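Local coordinates for protein putative xanthine dehydrogenase YAGS fad-binding subunit (Escherichia coli, PDB 5G5G) that probably oxidises aldehydes as the molybdenum-binding subunit of a three-chain periplasmic aldehyde oxidase, holding a dioxothiomolybdenum ion and pterin cytosine dinucleotide, at residues 383-388 with 397-402; 323-328 with 437-442; 482-487 with 521-526; 527-532 with 566-571; 60-65 with 101-106. All coordinates share one frame; numbering follows the deposited sequence. Where two conformers were deposited one is given.

Interaction 1: 383-388 with 397-402; sequences NDTQVD and SRRQLI
Arg-399 lays its extended side chain along Gln-386, Thr-385 and Asp-384 and ends in a salt bridge. Residues 383-388 and those up to Gln-400 belong to the irregular connection after helix 376-382, which folds back on itself here; Leu-401 and Ile-402 begin helix 401-412. At the near end, CB and CG of Arg-399 lie beside the amide of Gln-386, with CG 3.6 Å from NE2. CD then comes within 3.1 Å of Thr-385 O. That carbonyl oxygen sits over one face of the guanidinium, where the angles are too poor for a hydrogen bond. At the tip, NE of Arg-399 donates to Asp-384 OD1 at 2.8 Å, and NH2 donates to the same OD1 at 2.9 Å. The grip is side-on, and both nitrogens arrive from one face of the carboxylate, whose plane is turned 67° from the guanidinium. NH2 is also bonded to Leu-326 O and NH1 to Leu-325 O, both backbone carbonyls of a neighbouring loop, so the buried charge is held by several partners. The side chain of Ile-402 crosses Asp-384 at about a right angle, its CD1 3.7 Å from OD2. Gln-386 joins both partners of the salt bridge. Bent at chi2 (-72°), it brings NE2 to Arg-399 O at 3.2 Å. The same NE2 donates to Asp-384 OD2 at 2.9 Å, almost straight (176°), using the syn lone pair of that oxygen.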
# COMPACT_ATOMS: atom_id res chain seq x y z
N ASN C 383 21.22 -29.81 1.51
CA ASN C 383 19.88 -30.36 1.73
C ASN C 383 18.90 -30.19 0.54
O ASN C 383 17.68 -30.24 0.68
CB ASN C 383 19.32 -29.73 3.02
CG ASN C 383 19.97 -30.34 4.23
OD1 ASN C 383 19.81 -31.53 4.45
ND2 ASN C 383 20.81 -29.58 4.94
N ASP C 384 19.46 -29.95 -0.66
CA ASP C 384 18.65 -29.87 -1.88
C ASP C 384 18.02 -31.24 -2.10
O ASP C 384 18.60 -32.26 -1.74
CB ASP C 384 19.56 -29.56 -3.07
CG ASP C 384 18.78 -29.36 -4.40
OD1 ASP C 384 18.01 -28.39 -4.41
OD2 ASP C 384 18.96 -30.17 -5.36
N THR C 385 16.82 -31.26 -2.65
CA THR C 385 16.16 -32.47 -3.10
C THR C 385 15.68 -32.22 -4.54
O THR C 385 15.01 -31.25 -4.81
CB THR C 385 15.02 -32.93 -2.17
OG1 THR C 385 14.39 -34.12 -2.73
CG2 THR C 385 13.98 -31.90 -1.94
N GLN C 386 16.06 -33.12 -5.44
CA GLN C 386 15.64 -33.10 -6.83
C GLN C 386 14.37 -33.95 -7.10
O GLN C 386 13.91 -34.06 -8.25
CB GLN C 386 16.81 -33.57 -7.72
CG GLN C 386 17.95 -32.58 -7.76
CD GLN C 386 17.62 -31.33 -8.58
OE1 GLN C 386 17.13 -31.45 -9.71
NE2 GLN C 386 17.81 -30.16 -7.99
N VAL C 387 13.85 -34.57 -6.04
CA VAL C 387 12.64 -35.37 -6.09
C VAL C 387 11.70 -34.95 -4.97
O VAL C 387 12.11 -34.29 -4.03
CB VAL C 387 12.95 -36.87 -5.99
CG1 VAL C 387 13.90 -37.34 -7.12
CG2 VAL C 387 13.55 -37.24 -4.61
N ASP C 388 10.44 -35.36 -5.11
CA ASP C 388 9.43 -35.18 -4.04
C ASP C 388 9.85 -36.08 -2.84
O ASP C 388 9.90 -37.29 -2.96
CB ASP C 388 8.09 -35.59 -4.59
CG ASP C 388 6.96 -35.44 -3.61
OD1 ASP C 388 7.19 -35.30 -2.40
OD2 ASP C 388 5.82 -35.47 -4.11
N SER C 397 10.33 -31.03 -12.31
CA SER C 397 10.45 -30.87 -13.78
C SER C 397 11.81 -30.31 -14.11
O SER C 397 12.50 -30.74 -15.08
CB SER C 397 9.33 -29.98 -14.34
OG SER C 397 9.30 -28.76 -13.67
N ARG C 398 12.16 -29.34 -13.31
CA ARG C 398 13.52 -28.90 -13.15
C ARG C 398 13.68 -28.00 -11.94
O ARG C 398 12.77 -27.27 -11.54
CB ARG C 398 14.07 -28.21 -14.35
CG ARG C 398 13.49 -26.92 -14.77
CD ARG C 398 14.18 -26.49 -16.08
NE ARG C 398 15.64 -26.25 -15.88
CZ ARG C 398 16.50 -25.78 -16.80
NH1 ARG C 398 16.07 -25.40 -18.00
NH2 ARG C 398 17.78 -25.60 -16.48
N ARG C 399 14.86 -28.05 -11.37
CA ARG C 399 15.03 -27.39 -10.09
C ARG C 399 16.46 -26.91 -10.01
O ARG C 399 17.36 -27.73 -9.96
CB ARG C 399 14.72 -28.34 -8.93
CG ARG C 399 15.13 -27.76 -7.58
CD ARG C 399 14.59 -28.61 -6.46
NE ARG C 399 15.29 -28.30 -5.21
CZ ARG C 399 14.77 -28.38 -3.99
NH1 ARG C 399 13.50 -28.68 -3.81
NH2 ARG C 399 15.56 -28.12 -2.94
N GLN C 400 16.58 -25.58 -9.94
CA GLN C 400 17.85 -24.89 -9.91
C GLN C 400 18.02 -24.02 -8.67
O GLN C 400 18.64 -22.95 -8.76
CB GLN C 400 17.95 -23.97 -11.14
CG GLN C 400 17.83 -24.73 -12.41
CD GLN C 400 18.41 -23.96 -13.57
OE1 GLN C 400 19.54 -24.24 -13.97
NE2 GLN C 400 17.65 -23.00 -14.10
N LEU C 401 17.50 -24.48 -7.52
CA LEU C 401 17.69 -23.72 -6.32
C LEU C 401 19.17 -23.53 -5.99
O LEU C 401 19.59 -22.42 -5.63
CB LEU C 401 16.98 -24.37 -5.13
CG LEU C 401 17.20 -23.66 -3.80
CD1 LEU C 401 16.59 -22.25 -3.80
CD2 LEU C 401 16.59 -24.48 -2.68
N ILE C 402 19.94 -24.62 -6.09
CA ILE C 402 21.39 -24.55 -5.85
C ILE C 402 22.01 -23.43 -6.65
O ILE C 402 22.75 -22.56 -6.11
CB ILE C 402 22.05 -25.90 -6.18
CG1 ILE C 402 21.60 -27.00 -5.18
CG2 ILE C 402 23.55 -25.76 -6.20
CD1 ILE C 402 22.18 -28.40 -5.44
O HOH W 1 18.59 -27.11 -6.81
O HOH W 2 16.75 -30.05 -12.12

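Interaction 2: 323-328 with 437-442; sequences SELLYA and AGFRNN
Tyr-327 OH touches Ala-437 CB at 3.6 Å and is hydrogen-bonded to Glu-362 OE2. The other oxygen of that carboxylate, OE1, takes the backbone N of Ala-437. Glu-362, on helix 354-372, therefore bridges the two segments by bonding to each. Beside it the contact is apolar. Leu-326 lies between the rings: its CG sits over one face of the Tyr-327 ring, while its CD1 is 4.0 Å from Phe-439 CB. Its other branch, CD2, approaches Ala-437 CB at 4.3 Å. This is a seam between a loop of the first molybdopterin cofactor-binding domain and strand 429-441 of the second. Phe-439 points from the strand into the seam, with CG anti to its backbone N (chi1 175°), and slides past Leu-326 in the opposite direction. The far end of the ring reaches Leu-325, whose CB and CD1 both lie 3.8 Å from Phe-439 CZ. Leu-401 of helix 401-412 touches both Leu-326 and Ala-437. Next along the strand, Arg-440 forms salt bridges to Glu-354 and to Glu-692, a residue of the molybdenum pocket. The side chain of Asn-441 lies about 11 Å from the bound molybdenum ion. Its OD1 is hydrogen-bonded to Ser-584 OG and rests 4.0 Å from Leu-325 CD1.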
# COMPACT_ATOMS: atom_id res chain seq x y z
N SER C 323 7.25 -26.79 3.09
CA SER C 323 8.11 -27.64 3.90
C SER C 323 8.05 -29.11 3.48
O SER C 323 8.89 -29.92 3.94
CB SER C 323 7.77 -27.48 5.38
OG SER C 323 7.97 -26.14 5.75
N GLU C 324 7.05 -29.46 2.67
CA GLU C 324 6.92 -30.79 2.14
C GLU C 324 7.83 -31.03 0.97
O GLU C 324 8.05 -32.19 0.60
CB GLU C 324 5.47 -31.10 1.70
CG GLU C 324 4.51 -30.97 2.90
CD GLU C 324 3.02 -30.96 2.58
OE1 GLU C 324 2.63 -31.02 1.38
OE2 GLU C 324 2.23 -30.84 3.56
N LEU C 325 8.34 -29.97 0.36
CA LEU C 325 9.07 -30.09 -0.94
C LEU C 325 10.43 -29.41 -0.98
O LEU C 325 11.27 -29.74 -1.83
CB LEU C 325 8.21 -29.44 -2.07
CG LEU C 325 6.99 -30.25 -2.43
CD1 LEU C 325 6.03 -29.45 -3.32
CD2 LEU C 325 7.34 -31.56 -3.09
N LEU C 326 10.67 -28.43 -0.11
CA LEU C 326 11.85 -27.61 -0.30
C LEU C 326 13.14 -28.32 0.09
O LEU C 326 14.08 -28.25 -0.67
CB LEU C 326 11.71 -26.27 0.43
CG LEU C 326 12.78 -25.17 0.14
CD1 LEU C 326 13.02 -24.95 -1.34
CD2 LEU C 326 12.35 -23.85 0.78
N TYR C 327 13.21 -29.00 1.24
CA TYR C 327 14.47 -29.58 1.68
C TYR C 327 14.36 -31.09 1.82
O TYR C 327 13.29 -31.61 2.05
CB TYR C 327 14.96 -28.96 2.98
CG TYR C 327 15.14 -27.48 2.85
CD1 TYR C 327 16.13 -26.97 2.08
CD2 TYR C 327 14.29 -26.61 3.52
CE1 TYR C 327 16.31 -25.59 1.93
CE2 TYR C 327 14.47 -25.20 3.41
CZ TYR C 327 15.48 -24.71 2.62
OH TYR C 327 15.68 -23.36 2.44
N ALA C 328 15.48 -31.78 1.59
CA ALA C 328 15.56 -33.19 1.82
C ALA C 328 15.34 -33.51 3.31
O ALA C 328 15.49 -32.63 4.19
CB ALA C 328 16.90 -33.76 1.37
N ALA C 437 15.85 -18.83 0.94
CA ALA C 437 15.31 -19.43 -0.26
C ALA C 437 13.86 -19.00 -0.46
O ALA C 437 13.12 -18.79 0.51
CB ALA C 437 15.36 -20.93 -0.17
N GLY C 438 13.47 -18.91 -1.73
CA GLY C 438 12.11 -18.83 -2.16
C GLY C 438 11.69 -20.05 -2.96
O GLY C 438 12.49 -20.71 -3.60
N PHE C 439 10.40 -20.33 -2.91
CA PHE C 439 9.79 -21.51 -3.47
C PHE C 439 8.34 -21.19 -3.72
O PHE C 439 7.66 -20.66 -2.83
CB PHE C 439 9.88 -22.66 -2.47
CG PHE C 439 9.16 -23.92 -2.92
CD1 PHE C 439 9.78 -24.78 -3.79
CD2 PHE C 439 7.80 -24.13 -2.59
CE1 PHE C 439 9.12 -25.93 -4.26
CE2 PHE C 439 7.10 -25.24 -3.08
CZ PHE C 439 7.79 -26.13 -3.91
N ARG C 440 7.83 -21.59 -4.89
CA ARG C 440 6.40 -21.43 -5.22
C ARG C 440 6.07 -22.37 -6.35
O ARG C 440 6.82 -22.44 -7.32
CB ARG C 440 6.09 -20.00 -5.62
CG ARG C 440 4.62 -19.67 -5.83
CD ARG C 440 3.78 -19.68 -4.56
NE ARG C 440 2.41 -19.39 -4.90
CZ ARG C 440 1.36 -19.48 -4.08
NH1 ARG C 440 1.51 -19.93 -2.83
NH2 ARG C 440 0.15 -19.14 -4.51
N ASN C 441 5.01 -23.13 -6.20
CA ASN C 441 4.64 -24.06 -7.24
C ASN C 441 4.22 -23.37 -8.57
O ASN C 441 3.86 -22.18 -8.59
CB ASN C 441 3.55 -25.01 -6.75
CG ASN C 441 4.09 -26.07 -5.79
OD1 ASN C 441 5.22 -26.52 -5.93
ND2 ASN C 441 3.28 -26.49 -4.85
N ASN C 442 4.32 -24.14 -9.64
CA ASN C 442 3.84 -23.72 -10.94
C ASN C 442 2.55 -24.48 -11.21
O ASN C 442 2.56 -25.69 -11.20
CB ASN C 442 4.86 -24.04 -12.02
CG ASN C 442 4.41 -23.59 -13.37
OD1 ASN C 442 4.20 -22.41 -13.57
ND2 ASN C 442 4.26 -24.53 -14.31

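Interaction 3: 482-487 with 521-526; sequences EMLGVP and AACMKL
Met-483 packs its CB against CB of Cys-523 at 3.5 Å, where the CA atoms of the two segments are nearest each other. Its CG lies alongside too, 3.8 Å from Cys-523 CB. From there the chain turns twice, at chi2 and chi3, and carries the methyl group toward Met-524. CE of Met-483 stands 3.4 Å from SD of Met-524, and the two thioether chains cross at about a right angle. Met-524 starts out pointing away from the other helix. Its own bends, with chi2 at -63° and chi3 at -67°, swing the sulfur round to meet the methyl. A second pair of side chains packs nearer the end of helix 472-484. Leu-484 uses both branches: CD1 is 3.9 Å and CD2 4.0 Å from Leu-526 CD2. Cys-523 SG lies between the two groups, 4.2 Å from Leu-484 CD1. The contact is purely side-chain packing, and of the side chains that touch, all but Met-524 are buried. The helix stops directly after Leu-484, where Gly-485 takes a positive phi of 72°. This is helix-to-helix packing within the second molybdopterin cofactor-binding domain. Pro-11 and Ile-12 of the N-terminal region touch Met-483. Val-451 of strand 447-453 touches Cys-523 and Leu-526, and strand 566-574 meets Leu-526 through Leu-566 and Ala-568.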
# COMPACT_ATOMS: atom_id res chain seq x y z
N GLU C 482 5.38 -13.07 -32.17
CA GLU C 482 6.34 -14.13 -32.39
C GLU C 482 5.76 -15.21 -33.29
O GLU C 482 6.41 -15.66 -34.23
CB GLU C 482 6.75 -14.79 -31.07
CG GLU C 482 7.93 -15.74 -31.23
CD GLU C 482 9.27 -15.02 -31.25
OE1 GLU C 482 9.58 -14.31 -30.24
OE2 GLU C 482 10.01 -15.17 -32.24
N MET C 483 4.53 -15.61 -32.99
CA MET C 483 3.89 -16.73 -33.73
C MET C 483 3.56 -16.39 -35.18
O MET C 483 3.60 -17.26 -36.05
CB MET C 483 2.64 -17.15 -32.99
CG MET C 483 2.89 -17.81 -31.65
SD MET C 483 3.77 -19.36 -31.75
CE MET C 483 2.57 -20.49 -32.45
N LEU C 484 3.23 -15.13 -35.44
CA LEU C 484 2.75 -14.70 -36.74
C LEU C 484 3.81 -14.01 -37.57
O LEU C 484 3.57 -13.76 -38.75
CB LEU C 484 1.48 -13.83 -36.60
CG LEU C 484 0.30 -14.69 -36.12
CD1 LEU C 484 -0.77 -13.82 -35.53
CD2 LEU C 484 -0.29 -15.49 -37.26
N GLY C 485 4.98 -13.74 -36.99
CA GLY C 485 6.10 -13.09 -37.71
C GLY C 485 5.85 -11.61 -38.01
O GLY C 485 6.32 -11.10 -39.04
N VAL C 486 5.10 -10.93 -37.14
CA VAL C 486 4.79 -9.50 -37.32
C VAL C 486 5.48 -8.68 -36.22
O VAL C 486 5.90 -9.23 -35.20
CB VAL C 486 3.30 -9.18 -37.38
CG1 VAL C 486 2.66 -9.87 -38.57
CG2 VAL C 486 2.59 -9.52 -36.08
N PRO C 487 5.65 -7.35 -36.48
CA PRO C 487 6.32 -6.52 -35.46
C PRO C 487 5.40 -6.42 -34.25
O PRO C 487 4.18 -6.44 -34.43
CB PRO C 487 6.45 -5.15 -36.15
CG PRO C 487 6.34 -5.42 -37.62
CD PRO C 487 5.36 -6.57 -37.70
N ALA C 521 -2.01 -21.50 -28.74
CA ALA C 521 -2.94 -22.46 -29.33
C ALA C 521 -3.74 -21.81 -30.44
O ALA C 521 -3.85 -22.39 -31.52
CB ALA C 521 -3.83 -23.02 -28.26
N ALA C 522 -4.24 -20.60 -30.19
CA ALA C 522 -5.02 -19.87 -31.20
C ALA C 522 -4.15 -19.52 -32.43
O ALA C 522 -4.57 -19.70 -33.57
CB ALA C 522 -5.69 -18.64 -30.62
N CYS C 523 -2.91 -19.11 -32.18
CA CYS C 523 -2.02 -18.76 -33.25
C CYS C 523 -1.62 -19.98 -34.09
O CYS C 523 -1.40 -19.82 -35.28
CB CYS C 523 -0.78 -18.01 -32.76
SG CYS C 523 -1.12 -16.36 -32.16
N MET C 524 -1.51 -21.16 -33.50
CA MET C 524 -1.15 -22.34 -34.27
C MET C 524 -2.29 -22.67 -35.25
O MET C 524 -2.03 -22.98 -36.43
CB MET C 524 -0.88 -23.56 -33.40
CG MET C 524 0.46 -23.51 -32.71
SD MET C 524 1.85 -23.52 -33.91
CE MET C 524 1.76 -25.13 -34.62
N LYS C 525 -3.54 -22.49 -34.79
CA LYS C 525 -4.67 -22.64 -35.70
C LYS C 525 -4.69 -21.53 -36.78
O LYS C 525 -4.93 -21.80 -37.98
CB LYS C 525 -5.98 -22.67 -34.91
CG LYS C 525 -7.25 -22.80 -35.73
CD LYS C 525 -7.36 -24.14 -36.42
CE LYS C 525 -8.67 -24.17 -37.18
NZ LYS C 525 -8.97 -25.56 -37.62
N LEU C 526 -4.39 -20.31 -36.38
CA LEU C 526 -4.39 -19.20 -37.33
C LEU C 526 -3.30 -19.39 -38.39
O LEU C 526 -3.53 -19.11 -39.57
CB LEU C 526 -4.24 -17.86 -36.61
CG LEU C 526 -4.27 -16.58 -37.43
CD1 LEU C 526 -5.53 -16.49 -38.26
CD2 LEU C 526 -4.17 -15.40 -36.49

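Interaction 4: 527-532 with 566-571; sequences REMIAS and LTAEES
Met-529, Ile-530, Leu-566 and Ala-568 form the apolar part of this contact between helix 511-534 and strand 566-574. CG1 of Ile-530 meets CD1 of Leu-566 at 3.8 Å, the two side chains meeting at a slant. The same CD1 reaches the helix backbone, 4.1 Å from Ile-530 CA. The other branch of Leu-566, CD2, faces the methyl of Met-529, with CD2 and CE 4.2 Å apart. Further along the strand, Ala-568 CB sits 4.1 Å from Met-529 SD. Leu-566 and Ala-568 thus both turn to the helix, as alternate residues of a strand do, and the thioether lies between them.

The second kind of contact is methionine against backbone. The chain of Met-529 runs straight at chi2 and then bends at chi3 (66°), which sets its end on the strand. CE comes within 3.2 Å of Thr-567 O, and SD within 3.4 Å of the same Thr-567 O. The Thr-567 side chain itself leaves on the other side, where OG1 is hydrogen-bonded to His-452.

The short axes run roughly antiparallel, at 150°, and approach to 8.7 Å, a helix lying on a sheet. Strand 566-574 pairs with strand 447-453 on one side and strand 2-3 on the other. Phe-543 of strand 541-544 and Leu-453 of strand 447-453 also touch Ile-530.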
# COMPACT_ATOMS: atom_id res chain seq x y z
N ARG C 527 -2.16 -19.92 -37.98
CA ARG C 527 -1.10 -20.26 -38.94
C ARG C 527 -1.59 -21.29 -39.95
O ARG C 527 -1.31 -21.15 -41.12
CB ARG C 527 0.18 -20.74 -38.25
CG ARG C 527 0.99 -19.63 -37.59
CD ARG C 527 1.87 -20.19 -36.48
NE ARG C 527 2.88 -21.09 -37.07
CZ ARG C 527 4.19 -20.87 -37.17
NH1 ARG C 527 4.76 -19.74 -36.72
NH2 ARG C 527 4.95 -21.81 -37.72
N GLU C 528 -2.31 -22.32 -39.49
CA GLU C 528 -2.92 -23.30 -40.39
C GLU C 528 -3.88 -22.64 -41.37
O GLU C 528 -3.85 -22.95 -42.55
CB GLU C 528 -3.62 -24.42 -39.61
CG GLU C 528 -2.66 -25.31 -38.85
CD GLU C 528 -3.34 -26.53 -38.26
OE1 GLU C 528 -3.61 -27.51 -39.02
OE2 GLU C 528 -3.61 -26.48 -37.05
N MET C 529 -4.71 -21.73 -40.88
CA MET C 529 -5.68 -21.02 -41.74
C MET C 529 -4.98 -20.12 -42.77
O MET C 529 -5.39 -20.04 -43.95
CB MET C 529 -6.64 -20.22 -40.90
CG MET C 529 -7.51 -21.05 -39.97
SD MET C 529 -8.40 -20.03 -38.78
CE MET C 529 -9.49 -19.12 -39.88
N ILE C 530 -3.91 -19.45 -42.34
CA ILE C 530 -3.12 -18.66 -43.27
C ILE C 530 -2.50 -19.55 -44.34
O ILE C 530 -2.67 -19.30 -45.53
CB ILE C 530 -2.07 -17.78 -42.54
CG1 ILE C 530 -2.77 -16.75 -41.67
CG2 ILE C 530 -1.17 -17.07 -43.56
CD1 ILE C 530 -1.88 -16.22 -40.56
N ALA C 531 -1.81 -20.60 -43.91
CA ALA C 531 -1.22 -21.57 -44.82
C ALA C 531 -2.25 -22.09 -45.85
O ALA C 531 -1.96 -22.19 -47.06
CB ALA C 531 -0.58 -22.71 -44.03
N SER C 532 -3.47 -22.37 -45.39
CA SER C 532 -4.51 -22.94 -46.26
C SER C 532 -4.98 -21.89 -47.28
O SER C 532 -5.16 -22.20 -48.44
CB SER C 532 -5.67 -23.46 -45.41
OG SER C 532 -6.77 -23.92 -46.19
N LEU C 566 -9.02 -13.38 -41.02
CA LEU C 566 -8.95 -14.77 -40.60
C LEU C 566 -8.97 -14.79 -39.08
O LEU C 566 -8.22 -14.03 -38.43
CB LEU C 566 -7.70 -15.43 -41.15
CG LEU C 566 -7.63 -15.63 -42.66
CD1 LEU C 566 -6.23 -16.04 -43.12
CD2 LEU C 566 -8.69 -16.64 -43.16
N THR C 567 -9.86 -15.62 -38.51
CA THR C 567 -10.09 -15.64 -37.08
C THR C 567 -9.94 -17.05 -36.53
O THR C 567 -10.54 -17.99 -37.07
CB THR C 567 -11.51 -15.12 -36.74
OG1 THR C 567 -11.60 -13.75 -37.14
CG2 THR C 567 -11.79 -15.22 -35.24
N ALA C 568 -9.15 -17.20 -35.47
CA ALA C 568 -8.97 -18.46 -34.79
C ALA C 568 -9.36 -18.27 -33.35
O ALA C 568 -9.03 -17.24 -32.76
CB ALA C 568 -7.52 -18.92 -34.90
N GLU C 569 -10.03 -19.24 -32.78
CA GLU C 569 -10.38 -19.21 -31.36
C GLU C 569 -10.11 -20.58 -30.79
O GLU C 569 -10.70 -21.58 -31.24
CB GLU C 569 -11.83 -18.85 -31.16
CG GLU C 569 -12.24 -18.83 -29.71
CD GLU C 569 -13.57 -18.17 -29.50
OE1 GLU C 569 -14.07 -17.45 -30.38
OE2 GLU C 569 -14.13 -18.40 -28.44
N GLU C 570 -9.19 -20.65 -29.86
CA GLU C 570 -8.79 -21.93 -29.28
C GLU C 570 -8.43 -21.77 -27.82
O GLU C 570 -8.15 -20.71 -27.36
CB GLU C 570 -7.57 -22.52 -30.02
CG GLU C 570 -7.72 -22.76 -31.51
CD GLU C 570 -8.64 -23.91 -31.89
OE1 GLU C 570 -8.71 -24.90 -31.13
OE2 GLU C 570 -9.23 -23.83 -32.98
N SER C 571 -8.38 -22.91 -27.14
CA SER C 571 -7.90 -23.00 -25.79
C SER C 571 -6.79 -24.04 -25.68
O SER C 571 -6.71 -24.96 -26.49
CB SER C 571 -9.02 -23.39 -24.85
OG SER C 571 -9.96 -22.32 -24.77

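Interaction 5: 60-65 with 101-106; sequences KGRLTA and GGPTIE
Gly-61 and Ile-105 form the close-knit part of this antiparallel pairing. Ile-105 N donates to Gly-61 O at 2.9 Å, while the return bond from Gly-61 N to Ile-105 O is weak at 3.3 Å. Two residues on, Leu-63 N meets Pro-103 O at 2.8 Å in a nearly straight bond (177°) that runs close to the direction of the carbonyl. Leu-63 then folds in on the buried side. Its CB lies 4.4 Å from Ile-105 CD1. With CG anti to the backbone N (chi1 -170°), the side chain carries CD2 to 4.0 Å from Gly-102 CA. The methyl thus packs directly on the backbone of Gly-102, a residue whose phi is positive. The backbone turns sharply here, with a cis peptide before Pro-103 and Gly-102 N bonded to Thr-104 O.

The other face is looser and more exposed. Arg-62 and Thr-104 make the non-hydrogen-bonded pair there. The arginine runs side by side with the proline, and chi4 (80°) turns its guanidinium so that one face covers Pro-103, with NH2 3.7 Å from CB. A water takes Arg-62 NH1 at 3.1 Å, in the guanidinium plane, and makes only a weak bond to Thr-104 OG1.

Beyond the pairing, Thr-64 and Ala-65 both face His-133 in a classic beta bulge. Strand 61-67 is the middle of a three-stranded antiparallel sheet, between strands 104-105 and 131-136, in the a/b hammerhead domain of aldehyde oxidases and xanthine dehydrogenases.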
# COMPACT_ATOMS: atom_id res chain seq x y z
N LYS C 60 -19.62 -8.40 15.63
CA LYS C 60 -20.37 -9.65 15.65
C LYS C 60 -21.61 -9.56 16.54
O LYS C 60 -21.54 -9.04 17.68
CB LYS C 60 -19.51 -10.81 16.21
CG LYS C 60 -20.18 -12.19 16.08
CD LYS C 60 -19.53 -13.34 16.85
CE LYS C 60 -20.16 -14.62 16.33
NZ LYS C 60 -19.52 -15.86 16.84
N GLY C 61 -22.70 -10.09 15.99
CA GLY C 61 -24.00 -10.00 16.62
C GLY C 61 -25.14 -9.93 15.61
O GLY C 61 -25.05 -10.49 14.51
N ARG C 62 -26.21 -9.25 16.01
CA ARG C 62 -27.43 -9.15 15.24
C ARG C 62 -27.72 -7.67 14.99
O ARG C 62 -27.48 -6.81 15.85
CB ARG C 62 -28.62 -9.75 16.02
CG ARG C 62 -29.81 -10.08 15.13
CD ARG C 62 -30.88 -10.94 15.80
NE ARG C 62 -32.00 -11.20 14.87
CZ ARG C 62 -32.01 -12.12 13.91
NH1 ARG C 62 -30.98 -12.94 13.71
NH2 ARG C 62 -33.09 -12.25 13.13
N LEU C 63 -28.21 -7.40 13.80
CA LEU C 63 -28.70 -6.10 13.41
C LEU C 63 -30.16 -6.08 13.84
O LEU C 63 -31.00 -6.71 13.21
CB LEU C 63 -28.53 -5.97 11.89
CG LEU C 63 -28.75 -4.63 11.22
CD1 LEU C 63 -27.85 -3.57 11.84
CD2 LEU C 63 -28.53 -4.78 9.73
N THR C 64 -30.45 -5.43 14.96
CA THR C 64 -31.84 -5.47 15.52
C THR C 64 -32.75 -4.61 14.63
O THR C 64 -33.87 -5.05 14.25
CB THR C 64 -31.91 -5.09 17.01
OG1 THR C 64 -31.16 -3.90 17.28
CG2 THR C 64 -31.30 -6.23 17.86
N ALA C 65 -32.21 -3.47 14.20
CA ALA C 65 -32.92 -2.68 13.18
C ALA C 65 -31.98 -1.87 12.28
O ALA C 65 -30.81 -1.62 12.59
CB ALA C 65 -33.95 -1.80 13.85
N GLY C 101 -24.64 -7.93 4.69
CA GLY C 101 -25.03 -8.49 6.00
C GLY C 101 -26.43 -8.07 6.39
O GLY C 101 -27.00 -7.17 5.77
N GLY C 102 -26.95 -8.67 7.45
CA GLY C 102 -28.29 -8.38 7.96
C GLY C 102 -29.23 -9.53 7.71
O GLY C 102 -29.40 -9.92 6.59
N PRO C 103 -29.90 -10.07 8.73
CA PRO C 103 -29.86 -9.61 10.10
C PRO C 103 -28.60 -10.02 10.89
O PRO C 103 -28.31 -9.40 11.88
CB PRO C 103 -31.16 -10.21 10.69
CG PRO C 103 -31.39 -11.44 9.88
CD PRO C 103 -30.85 -11.17 8.51
N THR C 104 -27.81 -10.93 10.39
CA THR C 104 -26.60 -11.36 11.11
C THR C 104 -25.40 -10.53 10.71
O THR C 104 -25.21 -10.23 9.52
CB THR C 104 -26.31 -12.85 10.85
OG1 THR C 104 -27.43 -13.59 11.33
CG2 THR C 104 -25.12 -13.32 11.63
N ILE C 105 -24.63 -10.08 11.71
CA ILE C 105 -23.34 -9.43 11.45
C ILE C 105 -22.22 -10.46 11.70
O ILE C 105 -22.11 -10.99 12.82
CB ILE C 105 -23.12 -8.23 12.36
CG1 ILE C 105 -24.27 -7.18 12.20
CG2 ILE C 105 -21.76 -7.62 12.13
CD1 ILE C 105 -24.33 -6.53 10.83
N GLU C 106 -21.44 -10.72 10.65
CA GLU C 106 -20.31 -11.66 10.67
C GLU C 106 -18.95 -11.03 10.93
O GLU C 106 -18.07 -11.72 11.48
CB GLU C 106 -20.24 -12.42 9.37
CG GLU C 106 -21.53 -13.17 9.03
CD GLU C 106 -21.46 -13.69 7.62
OE1 GLU C 106 -20.80 -14.69 7.45
OE2 GLU C 106 -21.99 -13.09 6.68
O HOH W 3 -28.08 -13.22 14.70

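In the fold
Interaction 5 comes first along the chain, in the hammerhead domain, its centre 43 to 55 Å from the centres of the others. Interactions 1 and 2 are neighbours, with centres about 9 Å apart. Interaction 1 falls in sequence between the two segments of interaction 2, and a probable hydrogen bond from Ala-328 N to Asn-383 O (2.8 Å) joins them. Interactions 3 and 4 share helix 511-534, with centres about 8 Å apart, and Met-483 O to Arg-527 NH1 (2.8 Å) links them. Their centres are 34 to 40 Å from those of the first pair. Interactions 1 and 2 thus lie where the two cofactor-binding domains meet, while 3 and 4 pack helices and a sheet within the second.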